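Local coordinates for 450aa long hypothetical fmu protein (Pyrococcus horikoshii, PDB 2YXL) that probably methylates cytosine at carbon 5 in RNA, using S-adenosyl-L-methionine as methyl donor, as a member of the RsmB/NOP family, at residues S188-T193 with K273-A278; V213-E216 with T220-K223; Y228-D231 with A235-E238; Q244-A249 with S418-G423; E395-N400 with G440-L445. All coordinates share one frame; numbering follows the deposited sequence.

Interaction 1: S188-T193 with K273-A278. With SFG (sinefungin), chain B.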
# COMPACT_ATOMS: atom_id res chain seq x y z
N SER A 188 0.19 -3.83 10.23
CA SER A 188 0.93 -2.88 11.04
C SER A 188 0.06 -1.69 11.43
O SER A 188 -0.59 -1.08 10.59
CB SER A 188 2.17 -2.42 10.27
OG SER A 188 2.98 -1.59 11.08
N ILE A 189 0.03 -1.39 12.73
CA ILE A 189 -0.77 -0.28 13.27
C ILE A 189 0.05 0.61 14.20
O ILE A 189 1.02 0.16 14.81
CB ILE A 189 -2.05 -0.76 14.01
CG1 ILE A 189 -1.70 -1.69 15.18
CG2 ILE A 189 -3.03 -1.43 13.04
CD1 ILE A 189 -2.83 -1.88 16.19
N ARG A 190 -0.34 1.88 14.31
CA ARG A 190 0.28 2.80 15.26
C ARG A 190 -0.70 3.14 16.38
O ARG A 190 -1.89 3.34 16.13
CB ARG A 190 0.76 4.08 14.58
CG ARG A 190 1.83 4.83 15.37
CD ARG A 190 2.16 6.20 14.79
NE ARG A 190 1.13 7.19 15.09
CZ ARG A 190 0.30 7.72 14.19
NH1 ARG A 190 0.37 7.38 12.91
NH2 ARG A 190 -0.60 8.61 14.58
N VAL A 191 -0.19 3.18 17.61
CA VAL A 191 -0.99 3.55 18.77
C VAL A 191 -0.96 5.07 18.96
O VAL A 191 0.11 5.68 19.02
CB VAL A 191 -0.49 2.82 20.05
CG1 VAL A 191 -1.14 3.39 21.31
CG2 VAL A 191 -0.77 1.33 19.96
N ASN A 192 -2.15 5.66 19.03
CA ASN A 192 -2.30 7.10 19.24
C ASN A 192 -2.02 7.47 20.70
O ASN A 192 -2.91 7.35 21.56
CB ASN A 192 -3.71 7.54 18.81
CG ASN A 192 -3.93 9.05 18.94
OD1 ASN A 192 -5.07 9.51 18.94
ND2 ASN A 192 -2.85 9.82 19.02
N THR A 193 -0.80 7.92 20.96
CA THR A 193 -0.35 8.27 22.32
C THR A 193 -1.15 9.42 22.93
O THR A 193 -1.21 9.57 24.14
CB THR A 193 1.15 8.65 22.35
OG1 THR A 193 1.40 9.70 21.40
CG2 THR A 193 2.02 7.45 22.02
N LYS A 273 0.83 10.15 8.54
CA LYS A 273 1.97 10.90 9.05
C LYS A 273 1.60 12.22 9.71
O LYS A 273 2.17 12.58 10.74
CB LYS A 273 3.03 11.11 7.97
CG LYS A 273 3.70 9.83 7.53
CD LYS A 273 4.83 10.09 6.57
CE LYS A 273 5.31 8.81 5.90
NZ LYS A 273 4.26 8.16 5.06
N THR A 274 0.63 12.94 9.14
CA THR A 274 0.19 14.22 9.71
C THR A 274 -0.47 14.04 11.08
O THR A 274 -0.34 14.89 11.95
CB THR A 274 -0.71 15.06 8.75
OG1 THR A 274 -1.48 16.00 9.51
CG2 THR A 274 -1.65 14.18 7.96
N THR A 275 -1.16 12.92 11.27
CA THR A 275 -1.74 12.59 12.57
C THR A 275 -0.65 12.18 13.58
O THR A 275 -0.80 12.39 14.78
CB THR A 275 -2.86 11.51 12.45
OG1 THR A 275 -3.72 11.59 13.59
CG2 THR A 275 -2.29 10.10 12.33
N HIS A 276 0.46 11.64 13.07
CA HIS A 276 1.62 11.28 13.88
C HIS A 276 2.42 12.53 14.29
O HIS A 276 2.91 12.62 15.41
CB HIS A 276 2.51 10.30 13.11
CG HIS A 276 3.54 9.60 13.95
ND1 HIS A 276 3.47 9.54 15.33
CD2 HIS A 276 4.64 8.89 13.60
CE1 HIS A 276 4.50 8.85 15.79
NE2 HIS A 276 5.22 8.44 14.76
N LEU A 277 2.53 13.49 13.37
CA LEU A 277 3.21 14.76 13.64
C LEU A 277 2.55 15.50 14.80
O LEU A 277 3.23 16.07 15.65
CB LEU A 277 3.23 15.66 12.39
CG LEU A 277 4.01 15.24 11.14
CD1 LEU A 277 3.57 16.09 9.95
CD2 LEU A 277 5.52 15.34 11.33
N ALA A 278 1.22 15.45 14.84
CA ALA A 278 0.43 16.07 15.91
C ALA A 278 0.68 15.43 17.28
O ALA A 278 0.66 16.12 18.30
CB ALA A 278 -1.05 16.02 15.57
N SFG B . 1.56 11.30 3.65
CA SFG B . 0.33 10.50 3.49
C SFG B . 0.10 9.61 4.72
O SFG B . -1.06 9.23 4.95
OXT SFG B . 1.10 9.33 5.42
CB SFG B . 0.40 9.67 2.19
CG SFG B . 0.44 10.58 0.95
CD SFG B . 0.42 9.79 -0.37
NE SFG B . 1.65 8.97 -0.45
C5' SFG B . 0.41 10.71 -1.61
C4' SFG B . -0.71 11.79 -1.60
O4' SFG B . -0.20 12.90 -2.38
C3' SFG B . -2.01 11.36 -2.29
O3' SFG B . -3.09 11.45 -1.35
C2' SFG B . -2.20 12.37 -3.42
O2' SFG B . -3.57 12.77 -3.55
C1' SFG B . -1.37 13.55 -2.92
N9 SFG B . -0.92 14.50 -3.98
C8 SFG B . -0.41 14.18 -5.17
N7 SFG B . -0.11 15.30 -5.84
C5 SFG B . -0.44 16.33 -5.07
C6 SFG B . -0.36 17.71 -5.23
N6 SFG B . 0.12 18.25 -6.35
N1 SFG B . -0.79 18.51 -4.23
C2 SFG B . -1.27 17.99 -3.11
N3 SFG B . -1.36 16.68 -2.93
C4 SFG B . -0.95 15.83 -3.89

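Interaction 2: V213-E216 with T220-K223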
# COMPACT_ATOMS: atom_id res chain seq x y z
N VAL A 213 2.66 -8.38 18.08
CA VAL A 213 4.11 -8.23 18.25
C VAL A 213 4.52 -6.76 18.15
O VAL A 213 4.27 -6.09 17.14
CB VAL A 213 4.94 -9.14 17.29
CG1 VAL A 213 4.45 -9.03 15.86
CG2 VAL A 213 6.44 -8.82 17.38
N ARG A 214 5.14 -6.27 19.21
CA ARG A 214 5.55 -4.88 19.33
C ARG A 214 6.84 -4.64 18.55
O ARG A 214 7.77 -5.44 18.60
CB ARG A 214 5.75 -4.54 20.81
CG ARG A 214 5.79 -3.07 21.11
CD ARG A 214 5.75 -2.78 22.59
NE ARG A 214 5.76 -1.34 22.81
CZ ARG A 214 5.85 -0.75 24.00
NH1 ARG A 214 5.84 0.58 24.05
NH2 ARG A 214 5.93 -1.46 25.12
N SER A 215 6.88 -3.52 17.82
CA SER A 215 8.07 -3.13 17.05
C SER A 215 9.22 -2.73 17.96
O SER A 215 9.02 -2.01 18.94
CB SER A 215 7.74 -1.97 16.10
OG SER A 215 8.92 -1.30 15.68
N GLU A 216 10.42 -3.19 17.62
CA GLU A 216 11.62 -2.87 18.37
C GLU A 216 12.22 -1.53 17.97
O GLU A 216 13.01 -0.95 18.72
CB GLU A 216 12.67 -3.97 18.20
CG GLU A 216 12.24 -5.32 18.76
CD GLU A 216 13.37 -6.33 18.79
OE1 GLU A 216 13.10 -7.51 19.11
OE2 GLU A 216 14.53 -5.95 18.49
N THR A 220 5.64 2.30 19.46
CA THR A 220 4.22 2.63 19.28
C THR A 220 3.61 1.89 18.09
O THR A 220 2.40 1.95 17.86
CB THR A 220 3.99 4.15 19.14
OG1 THR A 220 4.92 4.70 18.20
CG2 THR A 220 4.15 4.84 20.48
N ILE A 221 4.46 1.18 17.34
CA ILE A 221 4.02 0.35 16.22
C ILE A 221 3.80 -1.10 16.67
O ILE A 221 4.65 -1.70 17.34
CB ILE A 221 5.02 0.41 15.03
CG1 ILE A 221 4.96 1.79 14.34
CG2 ILE A 221 4.78 -0.72 14.02
CD1 ILE A 221 3.70 2.05 13.51
N LEU A 222 2.65 -1.65 16.31
CA LEU A 222 2.32 -3.03 16.61
C LEU A 222 2.01 -3.80 15.34
O LEU A 222 1.30 -3.30 14.46
CB LEU A 222 1.12 -3.12 17.56
CG LEU A 222 1.10 -2.30 18.85
CD1 LEU A 222 -0.28 -2.35 19.47
CD2 LEU A 222 2.17 -2.78 19.84
N LYS A 223 2.54 -5.01 15.25
CA LYS A 223 2.13 -5.92 14.19
C LYS A 223 1.10 -6.88 14.76
O LYS A 223 1.34 -7.53 15.78
CB LYS A 223 3.34 -6.65 13.59
CG LYS A 223 4.29 -5.71 12.85
CD LYS A 223 5.56 -6.42 12.36
CE LYS A 223 6.40 -5.50 11.45
NZ LYS A 223 7.09 -4.38 12.18

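Interaction 3: Y228-D231 with A235-E238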
# COMPACT_ATOMS: atom_id res chain seq x y z
N TYR A 228 -8.50 -8.89 11.00
CA TYR A 228 -8.95 -7.97 12.04
C TYR A 228 -9.95 -6.96 11.48
O TYR A 228 -9.63 -6.20 10.56
CB TYR A 228 -7.76 -7.25 12.66
CG TYR A 228 -8.10 -6.39 13.86
CD1 TYR A 228 -8.28 -6.96 15.12
CD2 TYR A 228 -8.22 -5.01 13.73
CE1 TYR A 228 -8.59 -6.18 16.22
CE2 TYR A 228 -8.53 -4.21 14.83
CZ TYR A 228 -8.71 -4.81 16.07
OH TYR A 228 -9.02 -4.03 17.17
N ASN A 229 -11.16 -6.97 12.04
CA ASN A 229 -12.22 -6.06 11.61
C ASN A 229 -12.10 -4.70 12.29
O ASN A 229 -12.30 -4.58 13.50
CB ASN A 229 -13.59 -6.70 11.87
CG ASN A 229 -14.71 -6.01 11.11
OD1 ASN A 229 -15.87 -6.41 11.21
ND2 ASN A 229 -14.38 -4.97 10.35
N PHE A 230 -11.78 -3.68 11.50
CA PHE A 230 -11.57 -2.32 12.00
C PHE A 230 -12.86 -1.54 12.28
O PHE A 230 -12.90 -0.70 13.18
CB PHE A 230 -10.67 -1.52 11.06
CG PHE A 230 -9.21 -1.90 11.14
CD1 PHE A 230 -8.63 -2.71 10.18
CD2 PHE A 230 -8.42 -1.43 12.19
CE1 PHE A 230 -7.28 -3.06 10.25
CE2 PHE A 230 -7.07 -1.77 12.27
CZ PHE A 230 -6.50 -2.59 11.30
N ASP A 231 -13.92 -1.82 11.51
CA ASP A 231 -15.20 -1.12 11.68
C ASP A 231 -16.10 -1.71 12.78
O ASP A 231 -17.24 -1.27 12.96
CB ASP A 231 -15.96 -0.95 10.35
CG ASP A 231 -15.99 -2.23 9.52
OD1 ASP A 231 -14.92 -2.68 9.07
OD2 ASP A 231 -17.10 -2.77 9.30
N ALA A 235 -11.07 -0.11 19.75
CA ALA A 235 -9.84 0.68 19.71
C ALA A 235 -9.78 1.63 18.52
O ALA A 235 -9.31 2.76 18.65
CB ALA A 235 -8.62 -0.24 19.72
N PHE A 236 -10.26 1.17 17.36
CA PHE A 236 -10.24 1.99 16.15
C PHE A 236 -11.29 3.09 16.17
O PHE A 236 -11.01 4.23 15.81
CB PHE A 236 -10.39 1.12 14.90
CG PHE A 236 -10.27 1.89 13.61
CD1 PHE A 236 -9.02 2.25 13.11
CD2 PHE A 236 -11.40 2.28 12.90
CE1 PHE A 236 -8.89 2.97 11.93
CE2 PHE A 236 -11.29 3.00 11.71
CZ PHE A 236 -10.03 3.35 11.23
N ASN A 237 -12.51 2.74 16.59
CA ASN A 237 -13.63 3.69 16.61
C ASN A 237 -13.52 4.76 17.70
O ASN A 237 -14.23 5.76 17.67
CB ASN A 237 -14.97 2.95 16.71
CG ASN A 237 -15.31 2.17 15.45
OD1 ASN A 237 -15.03 2.61 14.33
ND2 ASN A 237 -15.93 1.01 15.62
N GLU A 238 -12.62 4.52 18.66
CA GLU A 238 -12.30 5.50 19.69
C GLU A 238 -11.06 6.30 19.31
O GLU A 238 -10.68 7.25 20.01
CB GLU A 238 -12.12 4.82 21.05
CG GLU A 238 -13.43 4.33 21.67
CD GLU A 238 -13.21 3.32 22.79
OE1 GLU A 238 -12.12 2.72 22.87
OE2 GLU A 238 -14.15 3.11 23.59

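Interaction 4: Q244-A249 with S418-G423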
# COMPACT_ATOMS: atom_id res chain seq x y z
N GLN A 244 -0.66 1.97 9.89
CA GLN A 244 0.55 2.61 9.38
C GLN A 244 1.72 1.63 9.45
O GLN A 244 1.89 0.92 10.43
CB GLN A 244 0.88 3.88 10.17
CG GLN A 244 2.11 4.62 9.66
CD GLN A 244 2.40 5.92 10.39
OE1 GLN A 244 2.65 5.94 11.60
NE2 GLN A 244 2.39 7.03 9.65
N GLU A 245 2.53 1.63 8.39
CA GLU A 245 3.76 0.83 8.34
C GLU A 245 4.82 1.42 9.26
O GLU A 245 4.83 2.63 9.52
CB GLU A 245 4.30 0.75 6.91
CG GLU A 245 3.37 0.07 5.91
CD GLU A 245 3.12 -1.41 6.21
OE1 GLU A 245 3.90 -2.04 6.96
OE2 GLU A 245 2.14 -1.96 5.67
N GLU A 246 5.70 0.56 9.76
CA GLU A 246 6.80 0.98 10.63
C GLU A 246 7.64 2.09 9.98
O GLU A 246 7.95 3.10 10.62
CB GLU A 246 7.67 -0.22 11.01
CG GLU A 246 8.72 0.09 12.08
CD GLU A 246 9.73 -1.03 12.24
OE1 GLU A 246 9.61 -1.80 13.22
OE2 GLU A 246 10.63 -1.16 11.39
N ALA A 247 7.99 1.90 8.71
CA ALA A 247 8.79 2.87 7.95
C ALA A 247 8.15 4.26 7.91
O ALA A 247 8.84 5.27 8.02
CB ALA A 247 9.06 2.35 6.55
N SER A 248 6.83 4.30 7.76
CA SER A 248 6.08 5.55 7.74
C SER A 248 6.08 6.26 9.10
O SER A 248 6.11 7.49 9.16
CB SER A 248 4.65 5.32 7.27
OG SER A 248 4.63 4.90 5.92
N ALA A 249 6.05 5.48 10.18
CA ALA A 249 6.09 6.03 11.54
C ALA A 249 7.44 6.67 11.86
O ALA A 249 7.50 7.68 12.57
CB ALA A 249 5.77 4.96 12.55
N SER A 418 19.75 5.95 12.15
CA SER A 418 18.72 5.12 12.78
C SER A 418 17.35 5.26 12.13
O SER A 418 16.96 6.35 11.73
CB SER A 418 18.62 5.42 14.27
OG SER A 418 19.69 4.81 14.96
N PRO A 419 16.59 4.15 12.05
CA PRO A 419 16.97 2.80 12.47
C PRO A 419 17.34 1.87 11.31
O PRO A 419 17.64 0.69 11.54
CB PRO A 419 15.70 2.30 13.15
CG PRO A 419 14.55 3.07 12.45
CD PRO A 419 15.18 4.17 11.62
N TYR A 420 17.34 2.38 10.09
CA TYR A 420 17.53 1.54 8.91
C TYR A 420 18.93 1.65 8.31
O TYR A 420 19.91 1.88 9.02
CB TYR A 420 16.43 1.80 7.87
CG TYR A 420 15.03 1.61 8.40
CD1 TYR A 420 14.17 2.70 8.54
CD2 TYR A 420 14.55 0.35 8.77
CE1 TYR A 420 12.87 2.54 9.02
CE2 TYR A 420 13.26 0.18 9.26
CZ TYR A 420 12.42 1.28 9.38
OH TYR A 420 11.14 1.13 9.86
N ASP A 421 19.02 1.48 6.99
CA ASP A 421 20.31 1.39 6.30
C ASP A 421 20.64 2.64 5.47
O ASP A 421 19.75 3.46 5.21
CB ASP A 421 20.33 0.13 5.43
CG ASP A 421 20.40 -1.14 6.25
OD1 ASP A 421 20.46 -1.06 7.50
OD2 ASP A 421 20.40 -2.23 5.65
N PRO A 422 21.91 2.80 5.07
CA PRO A 422 22.28 3.93 4.22
C PRO A 422 21.68 3.81 2.83
O PRO A 422 21.58 2.70 2.29
CB PRO A 422 23.81 3.82 4.13
CG PRO A 422 24.22 2.91 5.23
CD PRO A 422 23.09 1.96 5.39
N GLY A 423 21.26 4.94 2.26
CA GLY A 423 20.84 5.00 0.86
C GLY A 423 22.05 5.08 -0.05
O GLY A 423 23.19 4.91 0.39

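Interaction 5: E395-N400 with G440-L445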
# COMPACT_ATOMS: atom_id res chain seq x y z
N GLU A 395 15.49 7.04 -9.22
CA GLU A 395 14.91 8.18 -9.94
C GLU A 395 14.00 9.06 -9.09
O GLU A 395 13.96 10.28 -9.29
CB GLU A 395 14.14 7.70 -11.18
CG GLU A 395 14.97 7.66 -12.46
CD GLU A 395 16.05 6.58 -12.47
OE1 GLU A 395 17.01 6.73 -13.25
OE2 GLU A 395 15.93 5.59 -11.70
N GLU A 396 13.29 8.45 -8.15
CA GLU A 396 12.37 9.17 -7.28
C GLU A 396 13.04 9.61 -5.99
O GLU A 396 12.51 10.43 -5.25
CB GLU A 396 11.17 8.29 -6.95
CG GLU A 396 10.18 8.14 -8.08
CD GLU A 396 9.20 7.02 -7.82
OE1 GLU A 396 8.11 7.31 -7.28
OE2 GLU A 396 9.51 5.86 -8.15
N ASN A 397 14.23 9.05 -5.73
CA ASN A 397 14.89 9.20 -4.45
C ASN A 397 16.23 9.94 -4.51
O ASN A 397 16.25 11.18 -4.45
CB ASN A 397 15.06 7.83 -3.79
CG ASN A 397 13.72 7.14 -3.51
OD1 ASN A 397 13.62 5.92 -3.59
ND2 ASN A 397 12.71 7.93 -3.18
N GLU A 398 17.33 9.20 -4.63
CA GLU A 398 18.68 9.77 -4.61
C GLU A 398 18.92 10.77 -5.74
O GLU A 398 19.61 11.77 -5.56
CB GLU A 398 19.74 8.66 -4.65
CG GLU A 398 19.92 7.90 -3.33
CD GLU A 398 18.99 6.71 -3.17
OE1 GLU A 398 19.18 5.93 -2.21
OE2 GLU A 398 18.06 6.54 -3.99
N LYS A 399 18.33 10.49 -6.90
CA LYS A 399 18.40 11.36 -8.07
C LYS A 399 17.72 12.71 -7.80
O LYS A 399 18.26 13.76 -8.14
CB LYS A 399 17.77 10.67 -9.28
CG LYS A 399 17.75 11.49 -10.57
CD LYS A 399 16.88 10.79 -11.60
CE LYS A 399 17.08 11.35 -12.99
NZ LYS A 399 16.48 10.45 -14.01
N ASN A 400 16.54 12.66 -7.17
CA ASN A 400 15.78 13.86 -6.83
C ASN A 400 16.43 14.73 -5.75
O ASN A 400 16.18 15.93 -5.68
CB ASN A 400 14.35 13.51 -6.43
CG ASN A 400 13.43 13.33 -7.63
OD1 ASN A 400 13.81 13.59 -8.77
ND2 ASN A 400 12.20 12.90 -7.36
N GLY A 440 9.45 -0.95 1.50
CA GLY A 440 10.57 -0.20 0.92
C GLY A 440 10.33 1.29 1.09
O GLY A 440 9.25 1.78 0.77
N PHE A 441 11.32 2.00 1.61
CA PHE A 441 11.13 3.40 1.98
C PHE A 441 12.41 4.21 1.80
O PHE A 441 13.51 3.65 1.80
CB PHE A 441 10.66 3.49 3.43
CG PHE A 441 9.63 4.55 3.68
CD1 PHE A 441 10.00 5.77 4.24
CD2 PHE A 441 8.29 4.33 3.38
CE1 PHE A 441 9.05 6.76 4.49
CE2 PHE A 441 7.33 5.31 3.62
CZ PHE A 441 7.71 6.53 4.18
N PHE A 442 12.26 5.52 1.65
CA PHE A 442 13.39 6.42 1.47
C PHE A 442 13.24 7.67 2.32
O PHE A 442 12.14 8.20 2.45
CB PHE A 442 13.55 6.80 -0.00
CG PHE A 442 14.71 7.71 -0.28
CD1 PHE A 442 16.01 7.23 -0.30
CD2 PHE A 442 14.49 9.07 -0.53
CE1 PHE A 442 17.08 8.06 -0.55
CE2 PHE A 442 15.56 9.92 -0.79
CZ PHE A 442 16.85 9.41 -0.80
N TYR A 443 14.35 8.11 2.91
CA TYR A 443 14.38 9.27 3.79
C TYR A 443 15.49 10.23 3.38
O TYR A 443 16.63 9.81 3.14
CB TYR A 443 14.63 8.85 5.25
CG TYR A 443 13.74 7.75 5.78
CD1 TYR A 443 13.97 6.42 5.46
CD2 TYR A 443 12.67 8.05 6.63
CE1 TYR A 443 13.16 5.41 5.94
CE2 TYR A 443 11.85 7.05 7.13
CZ TYR A 443 12.10 5.73 6.78
OH TYR A 443 11.31 4.72 7.25
N ALA A 444 15.16 11.52 3.30
CA ALA A 444 16.16 12.56 3.07
C ALA A 444 15.84 13.77 3.94
O ALA A 444 14.85 14.46 3.71
CB ALA A 444 16.21 12.94 1.61
N LEU A 445 16.69 14.01 4.94
CA LEU A 445 16.51 15.14 5.84
C LEU A 445 17.39 16.31 5.41
O LEU A 445 18.60 16.16 5.19
CB LEU A 445 16.77 14.74 7.30
CG LEU A 445 16.38 15.73 8.40
CD1 LEU A 445 14.86 15.97 8.44
CD2 LEU A 445 16.88 15.26 9.76

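Interaction 1: S188-T193 with K273-A278
Arg190 lays its guanidinium group flat over the imidazole of His276, with the two planes 15° apart and their centres separated by 4.2 Å. The stack begins one carbon earlier: Arg190 CD stands 3.6 Å from the centroid of the His276 ring, almost on the ring normal, a CH-pi contact. Arg190 NE then passes over ND1, and CZ lies above His276 CB. Arg190 has CG anti to its backbone nitrogen (chi1 -159°), which sends the chain from the strand toward the helix, and a bend at chi3 (76°) lays the planar end along the ring. At the edge of the guanidinium, in its plane, the methyl CG2 of Thr275 borders NH2. A long side chain with a flat cationic end suits this place, because it can stack and still spend its N-H groups at the rim: NH2 forms a salt bridge with Glu279, and NH1 is hydrogen-bonded to Gln244 OE1.

The contact joins strand 186-191, in the ferredoxin-like region, to helix 272-280 of the Rossmann-like methyltransferase fold, the helix that follows the glycine-rich cofactor loop. On another side of this helix Lys273 meets sinefungin: its backbone N donates to the ligand's carboxylate atom OXT over 3.2 Å, and NZ, turned back at the last torsion, adds a weak bond to OXT while forming a salt bridge with Asp337.

Interaction 2: V213-E216 with T220-K223
Val213 and Lys223 pair across a beta hairpin, strands 212-214 and 221-225, at one margin of the four-stranded antiparallel sheet in the ferredoxin-like region. They form a hydrogen-bonded antiparallel pair: Val213 N donates to Lys223 O over 2.8 Å, and Lys223 N returns a bond to Val213 O. Beyond the non-hydrogen-bonded pair Arg214 and Leu222, Ser215 N continues the ladder to Ile221 O, just past the end of strand 212-214.

The side chains alternate between the two faces of the sheet. On the face of Arg214 and Leu222, methyl CD2 of leucine packs against CG of arginine, 3.8 Å away. The arginine thus offers its aliphatic stem to the leucine, while its extended chain takes NE to the carbonyl of Pro219 in the turn. Leucine suits the inner strand because helix 198-207 covers this face, with Val198, Val201 and Ile202 against it. On the other face, Val213 CG1 lies between its backbone N and carbonyl carbon (chi1 49°), which brings this branch over CB of Lys223; valine's branched carbon fits such an extended strand.

Ser215, small and polar, suits the point where strand becomes turn. Its OG is gripped by Glu246 and by the backbone N atoms of Arg217 and Val218, while its CB rests 3.8 Å from Ile221 CB.

Interaction 3: Y228-D231 with A235-E238
Phe230 and Phe236 form the tight part of this contact, an edge-to-face pair in which the edge of the Phe230 ring is turned toward the face of Phe236. The planes stand at 66° with centroids 5.5 Å apart, and the closest carbons, Phe230 CD2 and Phe236 CD1, are separated by 3.8 Å. With chi1 near 180° (-175°) the ring of Phe236 leans off the short helix 234-237 toward the preceding loop, where CD2 also comes near the carbonyl oxygen of Phe230. Tyr228 steadies the pair from the loop side, its CD2 standing over the centre of the Phe230 ring.

The other side is looser and polar. Asn237 ND2 stays 3.7 Å from Asp231 O, a proximity without a bond, and Asp231 is tied within the loop by a weak bond from Asn229 ND2. Asparagine and aspartate suit this exposed rim, where polar groups can face water.

The loop and short helix 234-237 link strand 221-225 to strand 241-243. Phe230 lies against Ile241 and Val243 of that edge strand and Ile187 and Ile189 of strand 186-191, whereas Phe236 reaches across to Phe303 and Arg306 of helix 294-306.

Interaction 4: Q244-A249 with S418-G423
Tyr420 OH donates a hydrogen bond to Glu246 OE2 over 2.8 Å, the one polar bond between the two segments. The hydroxyl arrives on the anti side of the carboxylate oxygen, 17° out of the carboxylate plane, and the carboxylate and phenol planes are inclined at 38°. Extended from its first torsion (chi1 -172°) onward, the Glu246 chain carries the carboxylate out beside the ring edge.

The carboxylate is shared: OE2 also forms a salt bridge with Arg217, and OE1 is hydrogen-bonded to Ser215 OG, so a buried charge is probably well compensated. A glutamine here would probably leave Arg217 without its counter-charge.

Glu246 begins helix 246-255, just after Glu245 at the N-cap; an acidic residue in the first turn probably interacts favourably with the helix dipole. This helix precedes strand 262-265 of the Rossmann-like sheet, and the side chain of Ala247 lies about 7 Å from that of Cys390, the predicted nucleophile.

The van der Waals contacts are lighter. Ala247 CB, small enough to let the phenol come close, is 4.1 Å from Tyr420 OH. Pro419 CG lies over one face of the Tyr420 ring, toward the rim, and the His436 ring pairs with the phenol edge-to-face.

Interaction 5: E395-N400 with G440-L445
Phe442 takes Asn397 over one face of its ring. Asn397 CB sits 3.4 Å from the ring centroid and 8° off the normal, a CH-pi contact, and the amide continues past it nearly flat, its plane 19° from that of the ring. The fully trans first torsion of Phe442 (chi1 -180°) projects the ring straight off the strand toward the start of helix 398-407. Here a flat, apolar side chain suits a flat partner. Glu398 supplies the second contact: its carboxylate, steeply inclined to the ring, brings OE1 to 3.4 Å from Phe442 CE1.

The next shell fixes that carboxylate. Glu398 OE1 accepts a hydrogen bond from the backbone N of Phe424 and forms a salt bridge with Arg430 NE, so its charge is probably balanced although it is buried against an aromatic ring. A bend at chi2 brings it round to them. An alanine in place of Phe442 would probably open a gap beneath Asn397 and leave the carboxylate of Glu398 without the ring beside it.

Farther out, Asn397 is the N-cap residue of its helix, and the preceding turn is tied down by Tyr387 OH, bonded to Glu396 O. Strand 441-447 runs antiparallel to strand 383-389, as the reversed strand does in the otherwise largely parallel sheet of class I methyltransferases, and pairs on its other side with strand 429-431. The start of helix 398-407 thus meets strand 441-447 through the ring of Phe442.

How the interactions relate
Interactions 1, 4 and 5 are buried, interaction 2 is partly buried, and interaction 3 lies at the surface. Interactions 1 and 2 share the ferredoxin-like sheet, where Ile189 O meets Leu222 N in adjoining strands; interactions 4 and 5 meet through Ala247 O and Tyr443 OH. Segment 244-249 bridges the two groups, since Glu246 of interaction 4 reaches Ser215 of interaction 2. The chemistry varies with place: backbone ladder in the hairpin, aromatic packing at the rim, and in the interior charged or polar groups against flat rings. Interaction 1 alone touches sinefungin, and interactions 3 and 5 stand on opposite sides of the chain's centre.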